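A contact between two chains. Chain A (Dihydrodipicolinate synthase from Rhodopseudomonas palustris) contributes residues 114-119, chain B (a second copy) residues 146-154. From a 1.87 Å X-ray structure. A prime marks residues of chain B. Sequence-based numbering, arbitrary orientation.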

# COMPACT_ATOMS: atom_id res chain seq x y z
N LEU A 114 5.35 8.11 -4.47
CA LEU A 114 5.90 8.07 -5.82
C LEU A 114 5.93 6.66 -6.41
O LEU A 114 6.48 5.73 -5.82
N ARG A 115 5.33 6.50 -7.59
CA ARG A 115 5.30 5.19 -8.24
C ARG A 115 5.95 5.18 -9.62
O ARG A 115 6.89 4.42 -9.87
N THR A 116 5.47 6.03 -10.52
CA THR A 116 6.02 6.08 -11.87
C THR A 116 7.43 6.66 -11.85
O THR A 116 7.77 7.46 -10.98
N ASP A 117 8.25 6.24 -12.80
CA ASP A 117 9.62 6.73 -12.86
C ASP A 117 9.59 8.22 -13.18
O ASP A 117 10.52 8.96 -12.85
N GLU A 118 8.51 8.65 -13.81
CA GLU A 118 8.32 10.05 -14.17
C GLU A 118 8.17 10.86 -12.88
O GLU A 118 8.78 11.92 -12.72
N GLN A 119 7.36 10.36 -11.96
CA GLN A 119 7.15 11.04 -10.69
C GLN A 119 8.43 11.06 -9.86
O GLN A 119 8.71 12.04 -9.17
N LEU B 146 -6.65 -0.97 -8.62
CA LEU B 146 -5.51 -1.83 -8.91
C LEU B 146 -4.16 -1.30 -8.42
O LEU B 146 -3.15 -2.00 -8.50
N SER B 147 -4.14 -0.06 -7.92
CA SER B 147 -2.92 0.56 -7.40
C SER B 147 -1.91 0.96 -8.46
O SER B 147 -1.31 2.04 -8.38
N VAL B 148 -1.70 0.11 -9.45
CA VAL B 148 -0.73 0.41 -10.50
C VAL B 148 -1.05 1.70 -11.25
O VAL B 148 -2.20 1.98 -11.57
N VAL B 149 -0.02 2.50 -11.51
CA VAL B 149 -0.19 3.75 -12.24
C VAL B 149 0.63 3.65 -13.53
O VAL B 149 1.80 3.29 -13.50
N MSE B 150 -0.01 3.98 -14.65
CA MSE B 150 0.64 3.93 -15.96
C MSE B 150 0.61 5.29 -16.65
O MSE B 150 -0.46 5.83 -16.92
N THR B 151 1.78 5.84 -16.96
CA THR B 151 1.83 7.13 -17.65
C THR B 151 1.46 6.91 -19.11
O THR B 151 1.51 5.79 -19.61
N PRO B 152 1.06 7.99 -19.80
CA PRO B 152 0.69 7.87 -21.21
C PRO B 152 1.83 7.23 -22.02
O PRO B 152 1.57 6.43 -22.91
N LYS B 153 3.07 7.59 -21.69
CA LYS B 153 4.23 7.03 -22.39
C LYS B 153 4.35 5.53 -22.14
O LYS B 153 4.75 4.77 -23.04
N VAL B 154 4.03 5.10 -20.93
CA VAL B 154 4.10 3.68 -20.59
C VAL B 154 3.00 2.95 -21.37
O VAL B 154 3.22 1.86 -21.90

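Side-chain packing between residues 114-119 of chain A and 146-154 of chain B, whose touching parts run 15° apart in direction and which bury 360 Å² between them. No direct hydrogen bond crosses the contact; it rests on van der Waals packing and two bridging waters. Arg115, the residue most covered, points its CB toward chain B and extends with chi1 m and chi2 t before chi3 turns to 91°. This lays the guanidinium against the backbone at Ser147′ and Val148′, with Ser147′ O and Val148′ CA over one face. Arg115 NE lies 3.4 Å from Ser147′ O, but the angle is too poor for a hydrogen bond; NH1 and NH2 find partners elsewhere in the structure. Arg115 CD lies 3.9 Å from Val149′ CG2, and Arg115 NH1 is 3.8 Å from Val149′ N. Val149′ (chi1 t) also points in, and its other methyl, CG1, meets Thr116 CG2 at 3.5 Å, where the backbones come nearest in register. Val148′ and Met150′, a selenomethionine, direct their CB atoms away, so the inward positions alternate and Thr151′ is the next to reach across. Thr116 (p) and Thr151′ (p) both cap helices: Thr116 OG1 accepts from Gln119 N at 2.9 Å and Thr151′ OG1 from Val154′ N at 3.2 Å. Between the two caps, Thr151′ CG2 packs 3.8 Å from Thr116 CB. Gln119 OE1 in turn accepts from Arg115 N (3.0 Å) and Thr116 N (3.1 Å). At the exposed end, Glu118 (chi1 -148°, chi2 t) brings OE1 to 3.8 Å from Thr151′ CG2. Its OE2 accepts from both waters: water 1 continues to Thr151′ OG1, while water 2 accepts from Lys153′ N. The extended Lys153′ adds a loose contact, CD to Glu118 OE2 at 4.1 Å.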

# COMPACT_ATOMS: atom_id res chain seq x y z
CB LEU A 114 7.31 8.67 -5.84
CG LEU A 114 7.48 10.04 -5.19
CD1 LEU A 114 8.89 10.54 -5.44
CD2 LEU A 114 6.46 11.02 -5.75
CB ARG A 115 3.85 4.69 -8.36
CG ARG A 115 3.11 4.62 -7.05
CD ARG A 115 1.74 3.96 -7.18
NE ARG A 115 1.77 2.51 -6.94
CZ ARG A 115 2.23 1.61 -7.80
NH1 ARG A 115 2.70 1.98 -8.98
NH2 ARG A 115 2.20 0.32 -7.47
CB THR A 116 5.15 6.92 -12.82
OG1 THR A 116 5.36 8.31 -12.56
CG2 THR A 116 3.67 6.59 -12.62
CB ASP A 117 10.39 5.94 -13.92
CG ASP A 117 10.25 4.44 -13.73
OD1 ASP A 117 9.91 3.99 -12.61
OD2 ASP A 117 10.49 3.70 -14.71
CB GLU A 118 7.04 10.18 -15.01
CG GLU A 118 7.04 11.27 -16.06
CD GLU A 118 5.79 11.22 -16.93
OE1 GLU A 118 4.70 11.57 -16.42
OE2 GLU A 118 5.90 10.81 -18.11
CB GLN A 119 6.05 10.35 -9.88
CG GLN A 119 4.68 10.39 -10.53
CD GLN A 119 3.66 9.57 -9.77
OE1 GLN A 119 3.94 8.44 -9.36
NE2 GLN A 119 2.46 10.12 -9.60
CB LEU B 146 -5.46 -2.11 -10.41
CG LEU B 146 -6.77 -2.66 -10.97
CD1 LEU B 146 -6.63 -2.87 -12.47
CD2 LEU B 146 -7.11 -3.98 -10.28
CB SER B 147 -2.25 -0.37 -6.39
OG SER B 147 -3.15 -0.73 -5.35
CB VAL B 148 -0.64 -0.74 -11.52
CG1 VAL B 148 0.35 -0.40 -12.62
CG2 VAL B 148 -0.24 -2.03 -10.81
CB VAL B 149 0.28 4.97 -11.41
CG1 VAL B 149 0.16 6.25 -12.25
CG2 VAL B 149 -0.54 5.09 -10.15
CB MSE B 150 -0.09 2.92 -16.86
CG MSE B 150 -0.29 1.55 -16.25
SE MSE B 150 -1.16 0.39 -17.53
CE MSE B 150 -1.49 -1.14 -16.40
CB THR B 151 3.24 7.75 -17.61
OG1 THR B 151 4.14 6.92 -18.36
CG2 THR B 151 3.74 7.88 -16.19
CB PRO B 152 0.43 9.32 -21.61
CG PRO B 152 -0.20 9.87 -20.37
CD PRO B 152 0.69 9.32 -19.28
CB LYS B 153 5.52 7.73 -21.95
CG LYS B 153 5.61 9.18 -22.41
CD LYS B 153 6.93 9.82 -22.00
CE LYS B 153 7.03 11.24 -22.56
NZ LYS B 153 8.31 11.91 -22.18
CB VAL B 154 3.91 3.43 -19.07
CG1 VAL B 154 3.51 1.98 -18.81
CG2 VAL B 154 5.20 3.74 -18.33
O HOH W 1 6.48 7.99 -18.38
O HOH W 2 3.83 10.00 -20.09